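Local coordinates for protein NRPS (Penicillium fellutanum, PDB 6NKI) that belongs to a nonribosomal peptide synthetase and contains a Rossmann-type domain of the male sterility protein family, which binds NADPH, at residues R77-Y80 with R81-I84; G364-R367 with A368-G371; L391-M394 with I395-A398. All coordinates share one frame; numbering follows the deposited sequence.

Contact 1: residues R77-Y80 with R81-I84; sequences RNDY and RRLI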
ATOM      1  N   ARG A  77      16.487 -16.125  -5.069  1.00 99.97           N
ATOM      2  CA  ARG A  77      17.454 -16.182  -6.160  1.00104.27           C
ATOM      3  C   ARG A  77      18.769 -16.699  -5.590  1.00103.71           C
ATOM      4  O   ARG A  77      19.169 -16.273  -4.501  1.00 99.41           O
ATOM      5  CB  ARG A  77      17.670 -14.795  -6.774  1.00112.15           C
ATOM      6  CG  ARG A  77      16.496 -14.172  -7.519  1.00120.97           C
ATOM      7  CD  ARG A  77      16.910 -12.777  -8.004  1.00127.05           C
ATOM      8  NE  ARG A  77      15.826 -12.137  -8.751  1.00136.57           N
ATOM      9  CZ  ARG A  77      14.811 -11.482  -8.193  1.00144.73           C
ATOM     10  NH1 ARG A  77      14.665 -11.379  -6.872  1.00147.16           N
ATOM     11  NH2 ARG A  77      13.902 -10.927  -8.979  1.00152.54           N
ATOM     12  N   ASN A  78      19.452 -17.592  -6.322  1.00110.30           N
ATOM     13  CA  ASN A  78      20.677 -18.176  -5.782  1.00117.29           C
ATOM     14  C   ASN A  78      21.769 -17.130  -5.599  1.00116.38           C
ATOM     15  O   ASN A  78      22.657 -17.320  -4.765  1.00117.12           O
ATOM     16  CB  ASN A  78      21.186 -19.339  -6.655  1.00125.86           C
ATOM     17  CG  ASN A  78      21.696 -18.894  -8.030  1.00135.43           C
ATOM     18  OD1 ASN A  78      21.709 -17.708  -8.360  1.00137.56           O
ATOM     19  ND2 ASN A  78      22.148 -19.860  -8.827  1.00139.70           N
ATOM     20  N   ASP A  79      21.714 -16.029  -6.353  1.00117.85           N
ATOM     21  CA  ASP A  79      22.631 -14.912  -6.158  1.00120.31           C
ATOM     22  C   ASP A  79      22.678 -14.443  -4.713  1.00112.18           C
ATOM     23  O   ASP A  79      23.667 -13.825  -4.302  1.00111.27           O
ATOM     24  CB  ASP A  79      22.224 -13.757  -7.085  1.00128.30           C
ATOM     25  CG  ASP A  79      23.071 -12.519  -6.887  1.00142.55           C
ATOM     26  OD1 ASP A  79      24.283 -12.573  -7.195  1.00154.69           O
ATOM     27  OD2 ASP A  79      22.523 -11.486  -6.439  1.00139.86           O
ATOM     28  N   TYR A  80      21.633 -14.722  -3.944  1.00107.91           N
ATOM     29  CA  TYR A  80      21.519 -14.201  -2.598  1.00105.48           C
ATOM     30  C   TYR A  80      22.260 -15.038  -1.570  1.00103.51           C
ATOM     31  O   TYR A  80      22.304 -14.640  -0.402  1.00101.02           O
ATOM     32  CB  TYR A  80      20.048 -14.090  -2.186  1.00106.81           C
ATOM     33  CG  TYR A  80      19.268 -12.965  -2.841  1.00109.53           C
ATOM     34  CD1 TYR A  80      19.584 -11.638  -2.576  1.00110.86           C
ATOM     35  CD2 TYR A  80      18.156 -13.222  -3.636  1.00107.36           C
ATOM     36  CE1 TYR A  80      18.868 -10.597  -3.140  1.00108.36           C
ATOM     37  CE2 TYR A  80      17.419 -12.182  -4.196  1.00104.84           C
ATOM     38  CZ  TYR A  80      17.786 -10.876  -3.940  1.00106.44           C
ATOM     39  OH  TYR A  80      17.081  -9.826  -4.468  1.00105.42           O
ATOM     40  N   ARG A  81      22.813 -16.189  -1.954  1.00105.50           N
ATOM     41  CA  ARG A  81      23.623 -16.937  -1.004  1.00108.17           C
ATOM     42  C   ARG A  81      24.803 -16.107  -0.510  1.00108.75           C
ATOM     43  O   ARG A  81      25.173 -16.200   0.665  1.00107.80           O
ATOM     44  CB  ARG A  81      24.122 -18.245  -1.623  1.00114.49           C
ATOM     45  CG  ARG A  81      23.054 -19.307  -1.838  1.00117.90           C
ATOM     46  CD  ARG A  81      23.678 -20.650  -2.266  1.00126.51           C
ATOM     47  NE  ARG A  81      22.678 -21.714  -2.412  1.00132.47           N
ATOM     48  CZ  ARG A  81      22.132 -22.084  -3.569  1.00132.96           C
ATOM     49  NH1 ARG A  81      22.507 -21.499  -4.699  1.00132.78           N
ATOM     50  NH2 ARG A  81      21.226 -23.052  -3.597  1.00134.18           N
ATOM     51  N   ARG A  82      25.390 -15.270  -1.378  1.00107.80           N
ATOM     52  CA  ARG A  82      26.659 -14.624  -1.041  1.00111.88           C
ATOM     53  C   ARG A  82      26.521 -13.529   0.012  1.00104.72           C
ATOM     54  O   ARG A  82      27.541 -12.978   0.442  1.00 98.92           O
ATOM     55  CB  ARG A  82      27.313 -14.030  -2.287  1.00117.87           C
ATOM     56  CG  ARG A  82      26.600 -12.805  -2.831  1.00120.17           C
ATOM     57  CD  ARG A  82      27.339 -12.280  -4.034  1.00124.58           C
ATOM     58  NE  ARG A  82      27.186 -13.164  -5.178  1.00128.99           N
ATOM     59  CZ  ARG A  82      28.021 -13.192  -6.205  1.00136.46           C
ATOM     60  NH1 ARG A  82      29.096 -12.422  -6.204  1.00143.00           N
ATOM     61  NH2 ARG A  82      27.810 -14.020  -7.213  1.00138.85           N
ATOM     62  N   LEU A  83      25.296 -13.198   0.425  1.00104.33           N
ATOM     63  CA  LEU A  83      25.038 -12.182   1.438  1.00107.38           C
ATOM     64  C   LEU A  83      24.587 -12.764   2.769  1.00106.75           C
ATOM     65  O   LEU A  83      24.365 -12.014   3.728  1.00 99.79           O
ATOM     66  CB  LEU A  83      23.973 -11.190   0.941  1.00108.28           C
ATOM     67  CG  LEU A  83      24.370  -9.887   0.257  1.00110.09           C
ATOM     68  CD1 LEU A  83      25.043  -9.026   1.281  1.00112.93           C
ATOM     69  CD2 LEU A  83      25.281 -10.102  -0.941  1.00112.53           C
ATOM     70  N   ILE A  84      24.452 -14.074   2.860  1.00118.90           N
ATOM     71  CA  ILE A  84      23.761 -14.706   3.970  1.00123.62           C
ATOM     72  C   ILE A  84      24.734 -15.600   4.735  1.00123.45           C
ATOM     73  O   ILE A  84      25.543 -16.321   4.138  1.00124.51           O
ATOM     74  CB  ILE A  84      22.538 -15.484   3.441  1.00126.75           C
ATOM     75  CG1 ILE A  84      21.613 -15.915   4.567  1.00130.29           C
ATOM     76  CG2 ILE A  84      22.957 -16.681   2.617  1.00129.87           C
ATOM     77  CD1 ILE A  84      20.251 -16.311   4.028  1.00135.42           C
TER
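Asn78 and Arg81 close a 3-10 turn, with Arg81 N giving its hydrogen to Asn78 O at 3.0 Å and an almost straight N-H...O angle of 172°. Two residues on, Leu83 N reaches Tyr80 O in a weak bond of 3.4 Å, while Tyr80 N to Arg77 O and Ile84 N to Arg81 O continue the same three-residue spacing on either side. The extended chain of Arg81 runs back alongside Asn78, with NH1 nearest its CB, meeting the aliphatic carbon of the asparagine and not its amide. Asp79 and Arg82 pair by charge: OD1 lies 3.6 Å from NE but well out of the guanidinium plane, and no N-H points at it. Their planes are 41° apart. A bend at chi3 (71°) turns the Arg82 head back toward the carboxylate, and CG of the same chain rests 3.4 Å from Asp79 O. This surface segment belongs to the beta-alpha-beta crossover of the Rossmann fold, leading from helix 59-72 into edge strand 84-88; just before the strand, the Leu83 backbone is hydrogen-bonded to Val50 of the neighbouring strand 47-54. Tyr80 directs its ring from the turn onto Leu42 and Val43 of helix 32-43. On the other segment, Ile84 places CG2 at 3.7 Å from Tyr80 O and packs on Leu38 of helix 32-43 and Ile66 of helix 59-72.

Contact 2: residues G364-R367 with A368-G371; sequences GFLR and ASGG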
ATOM      1  N   GLY A 364      -9.782 -23.969  20.847  1.00154.68           N
ATOM      2  CA  GLY A 364      -9.861 -23.243  22.104  1.00162.31           C
ATOM      3  C   GLY A 364     -10.061 -21.752  21.891  1.00162.73           C
ATOM      4  O   GLY A 364     -10.848 -21.114  22.596  1.00163.84           O
ATOM      5  N   PHE A 365      -9.346 -21.178  20.916  1.00157.38           N
ATOM      6  CA  PHE A 365      -9.483 -19.755  20.625  1.00153.43           C
ATOM      7  C   PHE A 365     -10.920 -19.426  20.246  1.00141.06           C
ATOM      8  O   PHE A 365     -11.573 -18.592  20.884  1.00140.86           O
ATOM      9  CB  PHE A 365      -8.526 -19.349  19.499  1.00161.66           C
ATOM     10  CG  PHE A 365      -8.477 -17.858  19.235  1.00171.12           C
ATOM     11  CD1 PHE A 365      -7.679 -17.033  20.010  1.00180.71           C
ATOM     12  CD2 PHE A 365      -9.237 -17.285  18.223  1.00173.48           C
ATOM     13  CE1 PHE A 365      -7.626 -15.665  19.772  1.00177.36           C
ATOM     14  CE2 PHE A 365      -9.191 -15.918  17.987  1.00174.67           C
ATOM     15  CZ  PHE A 365      -8.386 -15.111  18.763  1.00174.32           C
ATOM     16  N   LEU A 366     -11.434 -20.111  19.219  1.00131.09           N
ATOM     17  CA  LEU A 366     -12.764 -19.808  18.691  1.00127.02           C
ATOM     18  C   LEU A 366     -13.831 -19.858  19.776  1.00128.02           C
ATOM     19  O   LEU A 366     -14.714 -18.993  19.830  1.00120.97           O
ATOM     20  CB  LEU A 366     -13.103 -20.778  17.559  1.00125.08           C
ATOM     21  CG  LEU A 366     -12.127 -20.595  16.396  1.00121.09           C
ATOM     22  CD1 LEU A 366     -12.377 -21.605  15.278  1.00118.78           C
ATOM     23  CD2 LEU A 366     -12.151 -19.143  15.862  1.00116.86           C
ATOM     24  N   ARG A 367     -13.754 -20.856  20.659  1.00133.05           N
ATOM     25  CA  ARG A 367     -14.745 -20.970  21.717  1.00136.18           C
ATOM     26  C   ARG A 367     -14.747 -19.738  22.612  1.00137.08           C
ATOM     27  O   ARG A 367     -15.788 -19.377  23.173  1.00139.56           O
ATOM     28  CB  ARG A 367     -14.492 -22.232  22.537  1.00139.35           C
ATOM     29  CG  ARG A 367     -14.710 -23.536  21.784  1.00140.76           C
ATOM     30  CD  ARG A 367     -14.578 -24.747  22.728  1.00144.10           C
ATOM     31  NE  ARG A 367     -14.810 -26.006  22.020  1.00144.22           N
ATOM     32  CZ  ARG A 367     -13.856 -26.797  21.532  1.00141.32           C
ATOM     33  NH1 ARG A 367     -12.585 -26.487  21.695  1.00140.90           N
ATOM     34  NH2 ARG A 367     -14.180 -27.914  20.897  1.00140.58           N
ATOM     35  N   ALA A 368     -13.595 -19.075  22.751  1.00137.40           N
ATOM     36  CA  ALA A 368     -13.539 -17.856  23.547  1.00141.80           C
ATOM     37  C   ALA A 368     -14.137 -16.685  22.784  1.00137.15           C
ATOM     38  O   ALA A 368     -14.985 -15.956  23.315  1.00135.68           O
ATOM     39  CB  ALA A 368     -12.094 -17.555  23.948  1.00148.74           C
ATOM     40  N   SER A 369     -13.706 -16.503  21.533  1.00134.95           N
ATOM     41  CA  SER A 369     -14.193 -15.387  20.727  1.00132.97           C
ATOM     42  C   SER A 369     -15.680 -15.525  20.437  1.00141.02           C
ATOM     43  O   SER A 369     -16.457 -14.584  20.647  1.00140.34           O
ATOM     44  CB  SER A 369     -13.400 -15.297  19.424  1.00122.06           C
ATOM     45  OG  SER A 369     -13.608 -16.429  18.599  1.00116.96           O
ATOM     46  N   GLY A 370     -16.095 -16.695  19.964  1.00148.17           N
ATOM     47  CA  GLY A 370     -17.474 -16.916  19.578  1.00153.29           C
ATOM     48  C   GLY A 370     -17.574 -17.262  18.108  1.00147.71           C
ATOM     49  O   GLY A 370     -18.530 -16.873  17.430  1.00147.85           O
ATOM     50  N   GLY A 371     -16.585 -18.003  17.611  1.00145.83           N
ATOM     51  CA  GLY A 371     -16.487 -18.264  16.191  1.00143.62           C
ATOM     52  C   GLY A 371     -16.180 -17.048  15.351  1.00136.76           C
ATOM     53  O   GLY A 371     -16.344 -17.083  14.127  1.00133.66           O
TER
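A glycine-terminated helix C-cap ends helix 363-369, and Leu366 O is the acceptor on which Ser369, Gly370 and Gly371 converge. Gly370 is the first residue to leave helical angles, with a positive phi of 119°; a beta carbon here would run into the carbonyl oxygen of the residue before. Gly370 N keeps the helical spacing and binds Leu366 O at 2.7 Å. Gly371 N, five residues beyond Leu366, adds a bond of 3.1 Å from above the carbonyl plane. This second bond has the six-to-one spacing of a Schellman motif, but without the five-to-two bond (Gly370 N is 4.2 Å from Arg367 O) the cap is only Schellman-like. Further back, Phe365 O takes two donors: Ser369 N in the carbonyl plane at 3.1 Å, and Ala368 N from above it at 2.8 Å. Beyond the cap, Gly371 O accepts a hydrogen bond from Asn263 ND2, joining the turn to strand 261-263, and Arg367 NE has a long, weak ion pair with Glu347 of helix 339-351. Ser369 OG also has a weak bond to Cys372 O. The third grip on Leu366 O comes from a side chain: with chi1 at 65°, the Ser369 hydroxyl folds back along the helix, and OG donates to Leu366 O at 3.1 Å, tilted 26° from the carbonyl plane.

Contact 3: residues L391-M394 with I395-A398; sequences LTNM and IRQA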
ATOM      1  N   LEU A 391      -5.894   2.171   0.979  1.00 71.59           N
ATOM      2  CA  LEU A 391      -5.272   1.088   1.729  1.00 73.89           C
ATOM      3  C   LEU A 391      -6.288  -0.006   1.979  1.00 77.34           C
ATOM      4  O   LEU A 391      -5.995  -1.190   1.770  1.00 67.31           O
ATOM      5  CB  LEU A 391      -4.665   1.635   3.032  1.00 73.79           C
ATOM      6  CG  LEU A 391      -4.090   0.729   4.121  1.00 69.51           C
ATOM      7  CD1 LEU A 391      -2.910  -0.070   3.645  1.00 67.48           C
ATOM      8  CD2 LEU A 391      -3.760   1.542   5.339  1.00 70.55           C
ATOM      9  N   THR A 392      -7.496   0.401   2.380  1.00 83.30           N
ATOM     10  CA  THR A 392      -8.638  -0.500   2.425  1.00 83.38           C
ATOM     11  C   THR A 392      -8.735  -1.290   1.138  1.00 87.21           C
ATOM     12  O   THR A 392      -8.868  -2.517   1.170  1.00 93.36           O
ATOM     13  CB  THR A 392      -9.916   0.298   2.665  1.00 72.96           C
ATOM     14  OG1 THR A 392      -9.748   1.159   3.798  1.00 73.44           O
ATOM     15  CG2 THR A 392     -11.110  -0.641   2.917  1.00 76.84           C
ATOM     16  N   ASN A 393      -8.633  -0.619  -0.016  1.00 87.80           N
ATOM     17  CA  ASN A 393      -8.788  -1.363  -1.262  1.00 92.76           C
ATOM     18  C   ASN A 393      -7.636  -2.329  -1.497  1.00 75.87           C
ATOM     19  O   ASN A 393      -7.836  -3.422  -2.040  1.00 69.59           O
ATOM     20  CB  ASN A 393      -8.867  -0.474  -2.501  1.00 94.70           C
ATOM     21  CG  ASN A 393      -9.226  -1.294  -3.739  1.00 84.80           C
ATOM     22  OD1 ASN A 393     -10.092  -2.177  -3.666  1.00 74.46           O
ATOM     23  ND2 ASN A 393      -8.369  -1.223  -4.751  1.00 73.69           N
ATOM     24  N   MET A 394      -6.421  -1.944  -1.130  1.00 77.25           N
ATOM     25  CA  MET A 394      -5.283  -2.789  -1.492  1.00 80.90           C
ATOM     26  C   MET A 394      -5.190  -4.037  -0.610  1.00 73.51           C
ATOM     27  O   MET A 394      -4.695  -5.071  -1.076  1.00 71.16           O
ATOM     28  CB  MET A 394      -3.982  -2.013  -1.419  1.00 88.83           C
ATOM     29  CG  MET A 394      -2.932  -2.619  -2.334  1.00101.81           C
ATOM     30  SD  MET A 394      -3.365  -2.368  -4.089  1.00114.68           S
ATOM     31  CE  MET A 394      -2.319  -3.565  -4.926  1.00119.07           C
ATOM     32  N   ILE A 395      -5.652  -3.964   0.645  1.00 73.92           N
ATOM     33  CA  ILE A 395      -5.756  -5.198   1.421  1.00 89.47           C
ATOM     34  C   ILE A 395      -6.937  -6.027   0.932  1.00 86.19           C
ATOM     35  O   ILE A 395      -6.803  -7.246   0.784  1.00 77.67           O
ATOM     36  CB  ILE A 395      -5.849  -4.929   2.937  1.00 93.88           C
ATOM     37  CG1 ILE A 395      -7.089  -4.151   3.266  1.00102.65           C
ATOM     38  CG2 ILE A 395      -4.705  -4.072   3.469  1.00 88.58           C
ATOM     39  CD1 ILE A 395      -7.167  -3.813   4.686  1.00106.47           C
ATOM     40  N   ARG A 396      -8.092  -5.394   0.668  1.00 88.62           N
ATOM     41  CA  ARG A 396      -9.195  -6.098   0.017  1.00 87.49           C
ATOM     42  C   ARG A 396      -8.734  -6.914  -1.176  1.00 81.46           C
ATOM     43  O   ARG A 396      -9.094  -8.085  -1.291  1.00 70.41           O
ATOM     44  CB  ARG A 396     -10.307  -5.111  -0.355  1.00 92.16           C
ATOM     45  CG  ARG A 396     -11.249  -5.618  -1.408  1.00 93.59           C
ATOM     46  CD  ARG A 396     -12.483  -4.806  -1.613  1.00 93.91           C
ATOM     47  NE  ARG A 396     -12.241  -3.392  -1.876  1.00 90.65           N
ATOM     48  CZ  ARG A 396     -12.649  -2.397  -1.080  1.00 85.14           C
ATOM     49  NH1 ARG A 396     -13.432  -2.620  -0.017  1.00 82.52           N
ATOM     50  NH2 ARG A 396     -12.283  -1.155  -1.367  1.00 82.60           N
ATOM     51  N   GLN A 397      -7.908  -6.349  -2.037  1.00 71.89           N
ATOM     52  CA  GLN A 397      -7.426  -7.151  -3.144  1.00 73.75           C
ATOM     53  C   GLN A 397      -6.459  -8.221  -2.661  1.00 72.44           C
ATOM     54  O   GLN A 397      -6.326  -9.272  -3.291  1.00 76.39           O
ATOM     55  CB  GLN A 397      -6.749  -6.264  -4.213  1.00 72.59           C
ATOM     56  CG  GLN A 397      -7.625  -5.230  -4.797  1.00 77.88           C
ATOM     57  CD  GLN A 397      -8.841  -5.813  -5.489  1.00 81.82           C
ATOM     58  OE1 GLN A 397      -9.954  -5.662  -4.998  1.00 74.29           O
ATOM     59  NE2 GLN A 397      -8.633  -6.458  -6.647  1.00 81.05           N
ATOM     60  N   ALA A 398      -5.768  -7.987  -1.554  1.00 69.55           N
ATOM     61  CA  ALA A 398      -4.869  -9.032  -1.077  1.00 66.85           C
ATOM     62  C   ALA A 398      -5.657 -10.266  -0.635  1.00 71.16           C
ATOM     63  O   ALA A 398      -5.287 -11.399  -0.976  1.00 69.27           O
ATOM     64  CB  ALA A 398      -3.971  -8.490   0.042  1.00 64.04           C
TER
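Asn393 OD1 receives the guanidinium of Arg396 from one helical turn further along. The main bond comes from Arg396 NE at 3.0 Å, lying in the amide carbonyl plane on a lone pair of OD1, while OD1 in turn sits at the guanidinium edge, only 11° from its plane. Arg396 NH2 adds a weak bond to the same oxygen at 3.3 Å. The arginine leaves the helix with CG anti to its own N (chi1 161°) and bends at chi3 (54°), bringing the guanidinium back along the helix; Thr392 O lies over one of its faces. Next to this pair, Gln397 CG rests 3.3 Å from Asn393 O. Ile395 lies against the preceding turn, with its CG2 4.4 Å from Leu391 CD1. Beneath these side chains runs the alpha-helical ladder of helix 389-410: Ile395 N binds Leu391 O at 3.0 Å, and Gln397 N binds Asn393 O at 2.9 Å. This helix lies at the subunit interface. Asn393 and Arg396 pack on His285 of the second subunit, and Met394 touches Trp278 both of its own chain and of the second subunit. Within the chain, Arg396 NH1 forms a salt bridge with Asp321 of helix 319-330, which holds the guanidinium from a second direction and probably helps to fix its rotation. Leu391 and Ile395 pack on Trp278 of helix 276-288, Ile395 also meets Leu317 of strand 316-318, and Thr392 OG1 is hydrogen-bonded to Pro388 O.

How the contacts relate
From the N terminus, contact 1 comes first, closing the turns that lead from helix 59-72 into edge strand 84-88 of the parallel Rossmann sheet. Contact 2 follows much later at the end of helix 363-369, where the chain turns beside strand 261-263, on the opposite side of the chain's centre, with about 43 Å between the two centres. Contact 3 lies on the next helix, 389-410, which joins helix 276-288 and strand 316-318 to the second subunit. The three are strictly in series, none nesting in or crossing another, and none touch: contact 3 is about 18 Å from each of the others at the nearest atoms.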